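Local structure of clavulanic acid biosynthesis oligopeptide binding protein 2 (Streptomyces clavuligerus, 2WOL) at residues D336-P341 with P525-K530; S302-V307 with D346-L351; A282-T287 with P341-D346; L404-V409 with L448-W453. The protein probably binds peptides or similar small ligands as an extracellular solute-binding protein of the oligopeptide-binding family, and belongs to the clavulanic acid biosynthetic pathway. All coordinates share one frame; numbering follows the deposited sequence.

Interaction 1 (D336-P341 with P525-K530); sequences DARGGP and PLVHDK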
# COMPACT_ATOMS: atom_id res chain seq x y z
N ASP A 336 3.86 19.20 12.64
CA ASP A 336 3.25 19.25 13.96
C ASP A 336 1.77 18.88 13.90
O ASP A 336 1.26 18.21 14.79
CB ASP A 336 3.46 20.61 14.62
CG ASP A 336 4.88 20.81 15.14
OD1 ASP A 336 5.69 19.86 15.07
OD2 ASP A 336 5.19 21.92 15.62
N ALA A 337 1.10 19.30 12.83
CA ALA A 337 -0.29 18.93 12.59
C ALA A 337 -0.43 17.43 12.36
O ALA A 337 -1.49 16.85 12.61
CB ALA A 337 -0.86 19.72 11.42
N ARG A 338 0.65 16.81 11.88
CA ARG A 338 0.69 15.38 11.58
C ARG A 338 1.17 14.53 12.76
O ARG A 338 1.20 13.30 12.68
CB ARG A 338 1.56 15.14 10.33
CG ARG A 338 1.40 13.76 9.68
CD ARG A 338 0.01 13.57 9.10
NE ARG A 338 -0.51 12.23 9.39
CZ ARG A 338 -1.75 11.82 9.12
NH1 ARG A 338 -2.61 12.65 8.54
NH2 ARG A 338 -2.12 10.58 9.42
N GLY A 339 1.55 15.17 13.87
CA GLY A 339 2.00 14.45 15.06
C GLY A 339 3.31 14.94 15.66
O GLY A 339 3.76 14.42 16.69
N GLY A 340 3.94 15.92 15.01
CA GLY A 340 5.14 16.55 15.53
C GLY A 340 4.86 17.26 16.85
O GLY A 340 3.69 17.47 17.20
N PRO A 341 5.91 17.66 17.59
CA PRO A 341 7.32 17.66 17.21
C PRO A 341 8.06 16.31 17.19
O PRO A 341 9.13 16.23 16.57
CB PRO A 341 7.96 18.59 18.25
CG PRO A 341 7.11 18.42 19.45
CD PRO A 341 5.71 18.20 18.95
N PRO A 525 5.01 17.69 -1.11
CA PRO A 525 5.32 16.63 -0.16
C PRO A 525 5.41 17.20 1.25
O PRO A 525 5.98 18.27 1.44
CB PRO A 525 6.70 16.13 -0.61
CG PRO A 525 7.05 16.86 -1.85
CD PRO A 525 6.16 18.04 -1.96
N LEU A 526 4.84 16.49 2.21
CA LEU A 526 4.91 16.92 3.61
C LEU A 526 5.81 16.01 4.43
O LEU A 526 6.92 16.41 4.82
CB LEU A 526 3.51 17.02 4.23
CG LEU A 526 2.52 17.96 3.54
CD1 LEU A 526 1.18 17.94 4.24
CD2 LEU A 526 3.06 19.38 3.48
N VAL A 527 5.35 14.79 4.68
CA VAL A 527 6.13 13.81 5.43
C VAL A 527 5.96 12.42 4.85
O VAL A 527 4.93 12.12 4.25
CB VAL A 527 5.76 13.77 6.95
CG1 VAL A 527 6.07 15.10 7.63
CG2 VAL A 527 4.30 13.36 7.16
N HIS A 528 6.98 11.58 5.03
CA HIS A 528 6.81 10.14 4.90
C HIS A 528 6.37 9.63 6.27
O HIS A 528 7.04 9.85 7.29
CB HIS A 528 8.09 9.46 4.46
CG HIS A 528 8.47 9.75 3.04
ND1 HIS A 528 7.65 9.46 1.97
CD2 HIS A 528 9.59 10.30 2.51
CE1 HIS A 528 8.24 9.83 0.85
NE2 HIS A 528 9.43 10.33 1.15
N ASP A 529 5.22 8.97 6.28
CA ASP A 529 4.58 8.54 7.52
C ASP A 529 5.40 7.50 8.28
O ASP A 529 6.12 6.69 7.68
CB ASP A 529 3.14 8.08 7.28
CG ASP A 529 2.18 9.25 7.08
OD1 ASP A 529 2.24 10.23 7.86
OD2 ASP A 529 1.35 9.19 6.14
N LYS A 530 5.30 7.57 9.60
CA LYS A 530 5.87 6.57 10.49
C LYS A 530 4.77 6.10 11.43
O LYS A 530 3.73 6.74 11.56
CB LYS A 530 7.06 7.13 11.26
CG LYS A 530 8.29 7.34 10.39
CD LYS A 530 9.44 8.00 11.14
CE LYS A 530 10.08 7.06 12.15
NZ LYS A 530 11.30 7.66 12.76
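Arg338 meets Val527 and Asp529 on strand 523-534 with two different parts of its side chain. Its aliphatic root packs on the valine, Arg338 CG lying 3.9 Å from Val527 CG2, and the chain then passes across the aspartate carboxylate at about a right angle. Arg338 NE is the guanidinium atom that comes near it, 3.7 Å from Asp529 OD1 in the conformer described, a long salt bridge. The two flat groups are turned 52° against each other, and OD1 stands off the plane of the guanidinium, where only the charges attract. The reach comes from Arg338 CG standing opposite the backbone N (chi1 -165°), followed by bends at chi2 and chi3. Leu526 and Val527 both face His305 of the neighbouring strand, a classic beta bulge, and Arg338 touches the same histidine. On the other segment the helix ends in a Schellman motif: Gly339 takes a positive phi of 130°, and Gly339 N bonds back to Asp336 O at 3.2 Å. Lys401 and Phe402, at the start of helix 401-414, touch the arginine, and Ala337 rests on Ala408 of that helix.

Interaction 2 (S302-V307 with D346-L351); sequences SFLHFV and DLTTAL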
# COMPACT_ATOMS: atom_id res chain seq x y z
N SER A 302 6.10 3.69 4.50
CA SER A 302 6.22 3.92 3.05
C SER A 302 5.09 4.77 2.46
O SER A 302 5.06 5.02 1.25
CB SER A 302 6.39 2.61 2.27
OG SER A 302 7.66 2.04 2.54
N PHE A 303 4.18 5.22 3.32
CA PHE A 303 3.13 6.15 2.91
C PHE A 303 3.68 7.56 2.84
O PHE A 303 4.60 7.92 3.60
CB PHE A 303 1.94 6.09 3.87
CG PHE A 303 0.98 4.97 3.60
CD1 PHE A 303 1.35 3.64 3.81
CD2 PHE A 303 -0.31 5.24 3.15
CE1 PHE A 303 0.45 2.61 3.57
CE2 PHE A 303 -1.21 4.21 2.91
CZ PHE A 303 -0.83 2.89 3.11
N LEU A 304 3.13 8.35 1.93
CA LEU A 304 3.46 9.75 1.79
C LEU A 304 2.23 10.59 2.09
O LEU A 304 1.16 10.33 1.56
CB LEU A 304 3.96 10.05 0.37
CG LEU A 304 4.13 11.53 -0.02
CD1 LEU A 304 5.34 12.14 0.67
CD2 LEU A 304 4.24 11.68 -1.52
N HIS A 305 2.40 11.60 2.94
CA HIS A 305 1.38 12.59 3.19
C HIS A 305 1.72 13.81 2.34
O HIS A 305 2.84 14.31 2.38
CB HIS A 305 1.35 12.95 4.68
CG HIS A 305 0.13 13.70 5.10
ND1 HIS A 305 -1.15 13.19 4.97
CD2 HIS A 305 -0.02 14.91 5.69
CE1 HIS A 305 -2.02 14.06 5.44
NE2 HIS A 305 -1.36 15.12 5.87
N PHE A 306 0.75 14.28 1.56
CA PHE A 306 1.00 15.39 0.65
C PHE A 306 -0.23 16.25 0.39
O PHE A 306 -1.35 15.88 0.76
CB PHE A 306 1.62 14.90 -0.68
CG PHE A 306 0.71 14.03 -1.51
CD1 PHE A 306 -0.03 14.57 -2.56
CD2 PHE A 306 0.63 12.66 -1.27
CE1 PHE A 306 -0.85 13.77 -3.34
CE2 PHE A 306 -0.19 11.85 -2.05
CZ PHE A 306 -0.94 12.41 -3.09
N VAL A 307 -0.00 17.41 -0.22
CA VAL A 307 -1.07 18.27 -0.70
C VAL A 307 -0.98 18.32 -2.22
O VAL A 307 0.10 18.57 -2.78
CB VAL A 307 -0.98 19.69 -0.09
CG1 VAL A 307 -2.01 20.63 -0.72
CG2 VAL A 307 -1.15 19.64 1.43
N ASP A 346 8.46 11.58 8.96
CA ASP A 346 9.77 12.01 8.49
C ASP A 346 9.61 13.09 7.43
O ASP A 346 9.05 12.83 6.36
CB ASP A 346 10.52 10.82 7.91
CG ASP A 346 11.99 10.90 8.15
OD1 ASP A 346 12.68 11.65 7.42
OD2 ASP A 346 12.45 10.21 9.08
N LEU A 347 10.10 14.29 7.72
CA LEU A 347 10.02 15.40 6.76
C LEU A 347 10.58 14.98 5.42
O LEU A 347 11.60 14.29 5.35
CB LEU A 347 10.79 16.62 7.27
CG LEU A 347 10.11 17.53 8.28
CD1 LEU A 347 11.10 18.58 8.73
CD2 LEU A 347 8.87 18.18 7.67
N THR A 348 9.91 15.40 4.35
CA THR A 348 10.40 15.14 3.01
C THR A 348 10.13 16.33 2.09
O THR A 348 9.09 16.99 2.21
CB THR A 348 9.81 13.84 2.42
OG1 THR A 348 10.40 13.57 1.14
CG2 THR A 348 8.30 13.93 2.26
N THR A 349 11.06 16.59 1.18
CA THR A 349 10.88 17.60 0.13
C THR A 349 10.69 16.95 -1.24
O THR A 349 10.58 17.64 -2.26
CB THR A 349 12.08 18.56 0.07
OG1 THR A 349 13.25 17.84 -0.30
CG2 THR A 349 12.30 19.24 1.42
N ALA A 350 10.66 15.62 -1.28
CA ALA A 350 10.38 14.88 -2.50
C ALA A 350 9.38 13.75 -2.25
O ALA A 350 8.85 13.61 -1.15
CB ALA A 350 11.67 14.36 -3.12
N LEU A 351 9.14 12.93 -3.28
CA LEU A 351 8.02 11.99 -3.27
C LEU A 351 8.39 10.56 -2.88
O LEU A 351 7.76 9.98 -1.99
CB LEU A 351 7.30 12.01 -4.62
CG LEU A 351 6.88 13.40 -5.14
CD1 LEU A 351 6.44 13.33 -6.58
CD2 LEU A 351 5.77 14.01 -4.28
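Leu304 reaches from its strand into the segment 346-351 and touches it at Thr348, Ala350 and Leu351, with no hydrogen bond between the two segments. The second segment begins as the short strand 346-347, where Asp346 forms a salt bridge with Arg300 and Leu347 turns to helix 331-337. At Thr348 the methyl does the touching: Thr348 CG2 meets Leu304 CD1 at 3.8 Å, the two side chains crossing at about a right angle. The Thr348 hydroxyl stands opposite the backbone N (chi1 -175°) and bonds within the segment instead, Thr348 OG1 donating to Ala350 O at 2.8 Å from 42° above the carbonyl plane. That bond closes the turn through Thr349, whose own hydroxyl bonds to Leu362 O. Ala350 contributes its carbonyl, with Ala350 O 4.2 Å from Leu304 CD1. At Leu351 the other branch of the leucine is engaged: Leu304 CD2 lies 3.9 Å from Leu351 CD2 and equally 3.9 Å from Leu351 O. Leu351 N is held by the carboxylate of Glu514. Leu304 and Thr348 both touch His528 of the intervening strand 523-534, beyond which the chain turns to bring Leu351 against Leu304. The strands belong to a mixed sheet, consistent with a lobe of a family 5 solute-binding protein of the type 2 periplasmic-binding class.

Interaction 3 (A282-T287 with P341-D346); sequences AQRRAT and PVNGGD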
# COMPACT_ATOMS: atom_id res chain seq x y z
N ALA A 282 -1.66 5.49 24.04
CA ALA A 282 -0.66 4.43 24.15
C ALA A 282 0.70 4.87 23.62
O ALA A 282 1.73 4.41 24.12
CB ALA A 282 -1.13 3.17 23.44
N GLN A 283 0.70 5.74 22.61
CA GLN A 283 1.94 6.34 22.10
C GLN A 283 2.73 7.00 23.22
O GLN A 283 3.91 6.70 23.41
CB GLN A 283 1.63 7.33 20.98
CG GLN A 283 2.77 8.27 20.59
CD GLN A 283 2.42 9.14 19.40
OE1 GLN A 283 2.30 8.66 18.27
NE2 GLN A 283 2.26 10.44 19.64
N ARG A 284 2.08 7.89 23.97
CA ARG A 284 2.77 8.62 25.04
C ARG A 284 3.17 7.71 26.20
O ARG A 284 4.21 7.91 26.82
CB ARG A 284 1.89 9.75 25.58
CG ARG A 284 1.32 10.71 24.54
CD ARG A 284 2.41 11.43 23.75
NE ARG A 284 1.85 12.28 22.70
CZ ARG A 284 1.50 11.85 21.48
NH1 ARG A 284 1.65 10.58 21.14
NH2 ARG A 284 1.01 12.71 20.60
N ARG A 285 2.36 6.69 26.45
CA ARG A 285 2.62 5.72 27.50
C ARG A 285 3.83 4.84 27.15
O ARG A 285 4.74 4.67 27.97
CB ARG A 285 1.38 4.86 27.73
CG ARG A 285 1.49 3.84 28.84
CD ARG A 285 0.30 2.90 28.79
NE ARG A 285 0.47 1.76 29.68
CZ ARG A 285 -0.28 0.67 29.66
NH1 ARG A 285 -1.28 0.55 28.79
NH2 ARG A 285 -0.04 -0.31 30.52
N ALA A 286 3.84 4.29 25.94
CA ALA A 286 4.88 3.36 25.51
C ALA A 286 6.24 4.02 25.29
O ALA A 286 7.27 3.44 25.63
CB ALA A 286 4.45 2.60 24.26
N THR A 287 6.24 5.22 24.72
CA THR A 287 7.49 5.93 24.42
C THR A 287 8.15 6.55 25.65
O THR A 287 9.34 6.87 25.61
CB THR A 287 7.29 7.04 23.36
OG1 THR A 287 6.27 7.95 23.79
CG2 THR A 287 6.90 6.44 22.01
N PRO A 341 5.91 17.66 17.59
CA PRO A 341 7.32 17.66 17.21
C PRO A 341 8.06 16.31 17.19
O PRO A 341 9.13 16.23 16.57
CB PRO A 341 7.96 18.59 18.25
CG PRO A 341 7.11 18.42 19.45
CD PRO A 341 5.71 18.20 18.95
N VAL A 342 7.53 15.29 17.86
CA VAL A 342 8.28 14.02 18.00
C VAL A 342 7.69 12.78 17.31
O VAL A 342 8.39 11.78 17.12
CB VAL A 342 8.65 13.70 19.50
CG1 VAL A 342 9.51 14.81 20.10
CG2 VAL A 342 7.41 13.45 20.35
N ASN A 343 6.41 12.83 16.94
CA ASN A 343 5.75 11.70 16.29
C ASN A 343 5.00 12.08 15.01
O ASN A 343 3.89 11.61 14.77
CB ASN A 343 4.82 10.97 17.27
CG ASN A 343 5.58 10.15 18.31
OD1 ASN A 343 5.49 10.41 19.51
ND2 ASN A 343 6.35 9.17 17.84
N GLY A 344 5.62 12.92 14.19
CA GLY A 344 4.98 13.41 12.97
C GLY A 344 5.62 12.89 11.70
O GLY A 344 5.64 13.59 10.69
N GLY A 345 6.14 11.67 11.75
CA GLY A 345 6.76 11.07 10.57
C GLY A 345 8.09 11.70 10.22
O GLY A 345 8.75 12.30 11.08
N ASP A 346 8.46 11.58 8.96
CA ASP A 346 9.77 12.01 8.49
C ASP A 346 9.61 13.09 7.43
O ASP A 346 9.05 12.83 6.36
CB ASP A 346 10.52 10.82 7.91
CG ASP A 346 11.99 10.90 8.15
OD1 ASP A 346 12.68 11.65 7.42
OD2 ASP A 346 12.45 10.21 9.08
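Gln283 and Asn343 bring their side-chain amides together from opposite directions, the two planes inclined by 31°. In the conformer described the amides seem to meet mainly by van der Waals contact, with Gln283 CD 3.5 Å from Asn343 CG and Gln283 CG 3.6 Å from Asn343 OD1. Gln283 gets there because CG points away from the backbone N (chi1 165°) and the chain runs on extended. The placing of its amide nitrogen is doubtful, since Gln283 and Arg284 are each modelled in two conformers and those described here collide. Arg284 itself adds little. No hydrogen bond joins the two segments; within the helix, Gln283 O accepts both Thr287 N at 3.1 Å and Thr287 OG1 at 2.7 Å, the two donors arriving from opposite faces of the carbonyl plane. This grip ties the threonine side chain back to the preceding turn. Leu532 of strand 523-534 touches Gln283, Thr287 and Asn343. Helix 280-288 meets helix 257-265 through Ala282 and Arg285, while Asn343, across the contact, belongs to the surface loop linking helix 331-337 to strand 346-347.

Interaction 4 (L404-V409 with L448-W453); sequences LVADAV and LLVTDW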
# COMPACT_ATOMS: atom_id res chain seq x y z
N LEU A 404 -6.57 18.87 10.60
CA LEU A 404 -5.47 19.56 11.28
C LEU A 404 -4.40 20.01 10.28
O LEU A 404 -3.89 21.13 10.37
CB LEU A 404 -4.84 18.69 12.37
CG LEU A 404 -5.71 18.27 13.56
CD1 LEU A 404 -4.90 17.38 14.50
CD2 LEU A 404 -6.27 19.47 14.31
N VAL A 405 -4.07 19.13 9.34
CA VAL A 405 -3.12 19.47 8.27
C VAL A 405 -3.67 20.60 7.40
O VAL A 405 -2.95 21.56 7.10
CB VAL A 405 -2.74 18.21 7.45
CG1 VAL A 405 -1.96 18.60 6.18
CG2 VAL A 405 -1.92 17.25 8.30
N ALA A 406 -4.94 20.51 7.02
CA ALA A 406 -5.59 21.56 6.23
C ALA A 406 -5.49 22.93 6.92
O ALA A 406 -5.16 23.93 6.28
CB ALA A 406 -7.05 21.21 5.94
N ASP A 407 -5.77 22.95 8.23
CA ASP A 407 -5.68 24.17 9.03
C ASP A 407 -4.27 24.76 9.02
O ASP A 407 -4.10 25.98 8.97
CB ASP A 407 -6.13 23.92 10.48
CG ASP A 407 -7.62 23.62 10.60
OD1 ASP A 407 -8.39 23.98 9.68
OD2 ASP A 407 -8.01 23.03 11.63
N ALA A 408 -3.27 23.88 9.07
CA ALA A 408 -1.88 24.31 8.99
C ALA A 408 -1.53 24.87 7.61
O ALA A 408 -0.69 25.77 7.49
CB ALA A 408 -0.95 23.16 9.37
N VAL A 409 -2.18 24.36 6.57
CA VAL A 409 -2.01 24.93 5.23
C VAL A 409 -2.62 26.33 5.18
O VAL A 409 -2.01 27.27 4.67
CB VAL A 409 -2.61 24.04 4.10
CG1 VAL A 409 -2.39 24.67 2.73
CG2 VAL A 409 -1.99 22.64 4.12
N LEU A 448 -6.78 22.85 -3.76
CA LEU A 448 -5.84 22.04 -2.98
C LEU A 448 -6.57 20.88 -2.32
O LEU A 448 -7.75 21.01 -1.97
CB LEU A 448 -5.14 22.88 -1.90
CG LEU A 448 -4.55 24.24 -2.28
CD1 LEU A 448 -5.51 25.35 -1.87
CD2 LEU A 448 -3.20 24.45 -1.63
N LEU A 449 -5.87 19.77 -2.15
CA LEU A 449 -6.42 18.56 -1.53
C LEU A 449 -5.39 17.94 -0.61
O LEU A 449 -4.22 17.78 -0.99
CB LEU A 449 -6.81 17.53 -2.60
CG LEU A 449 -8.00 17.88 -3.50
CD1 LEU A 449 -8.04 16.97 -4.72
CD2 LEU A 449 -9.31 17.77 -2.70
N VAL A 450 -5.82 17.58 0.60
CA VAL A 450 -4.96 16.87 1.55
C VAL A 450 -5.20 15.38 1.42
O VAL A 450 -6.34 14.92 1.45
CB VAL A 450 -5.25 17.29 3.02
CG1 VAL A 450 -4.36 16.50 4.00
CG2 VAL A 450 -5.05 18.78 3.21
N THR A 451 -4.13 14.61 1.27
CA THR A 451 -4.28 13.16 1.24
C THR A 451 -3.02 12.43 1.69
O THR A 451 -2.00 13.04 1.96
CB THR A 451 -4.76 12.66 -0.16
OG1 THR A 451 -5.28 11.34 -0.03
CG2 THR A 451 -3.64 12.69 -1.19
N ASP A 452 -3.14 11.11 1.81
CA ASP A 452 -1.98 10.25 2.00
C ASP A 452 -2.06 9.10 1.01
O ASP A 452 -3.15 8.79 0.51
CB ASP A 452 -1.84 9.78 3.46
CG ASP A 452 -2.91 8.79 3.87
OD1 ASP A 452 -4.03 8.80 3.32
OD2 ASP A 452 -2.63 7.99 4.80
N TRP A 453 -0.92 8.49 0.72
CA TRP A 453 -0.82 7.49 -0.34
C TRP A 453 0.26 6.47 -0.00
O TRP A 453 1.33 6.84 0.47
CB TRP A 453 -0.49 8.17 -1.67
CG TRP A 453 0.04 7.24 -2.72
CD1 TRP A 453 1.33 7.13 -3.15
CD2 TRP A 453 -0.72 6.28 -3.48
NE1 TRP A 453 1.43 6.17 -4.12
CE2 TRP A 453 0.19 5.63 -4.35
CE3 TRP A 453 -2.07 5.91 -3.51
CZ2 TRP A 453 -0.21 4.63 -5.24
CZ3 TRP A 453 -2.47 4.93 -4.41
CH2 TRP A 453 -1.54 4.29 -5.25
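Val450 stands at the centre of the contact, its two methyls divided between successive residues of helix 401-414. Val450 CG1 meets Val405 CG1 at 3.9 Å, the valines approaching each other at a slant. Val450 CG2 instead lies against Ala406, 4.1 Å from Ala406 CA and 4.2 Å from Ala406 CB; here the small side chain lets the valine approach the helix backbone itself. This is also where the two backbones come nearest, the CA atoms of Ala406 and Val450 being 6.7 Å apart. Val450 places CG1 opposite its backbone N (chi1 178°) and CG2 opposite its carbonyl carbon, so that the methyls diverge, one toward Val405 and one toward Ala406. Val409, one turn beyond Val405, makes the second point of support: Val409 CG1 touches Leu448 CD2 at 4.4 Å, a looser meeting than those at Val450. Leu448 and Val450 alternate with Leu449, which lies on the other side of the strand. The axes of 404-409 and 448-453 pass 9.1 Å apart at 139°. Helix 401-414 links the parallel neighbours 391-398 and 418-425, the helix of a beta-alpha-beta crossover packed on its sheet. Ile395 of strand 391-398 touches Val409, Leu448 and Val450, and His305 adjoins Val405 and Val450. Every side chain in the contact is aliphatic and buried, so helix and strand are held by hydrophobic packing and shape, without a directional bond between them.

Interactions 1, 2 and 4 all reach one mixed sheet, in which strand 303-309 lies between strands 448-453 and 523-534. Interactions 1 and 2, with centres about 8 Å apart, join through backbone bonds: His305 N to Val527 O at 2.9 Å and His528 N to Asp346 O at 2.8 Å. Interaction 4, centred about 12 Å from the centre of interaction 2, is tied to it by Leu304 N to Trp453 O at 2.8 Å. It also packs on interaction 1 where Leu526 CD1 meets Val405 CG1 at 3.8 Å. Interaction 3 shares Pro341 with interaction 1 and Asp346 with interaction 2, yet lies farther out on the surface, its centre about 20 Å from that of interaction 4.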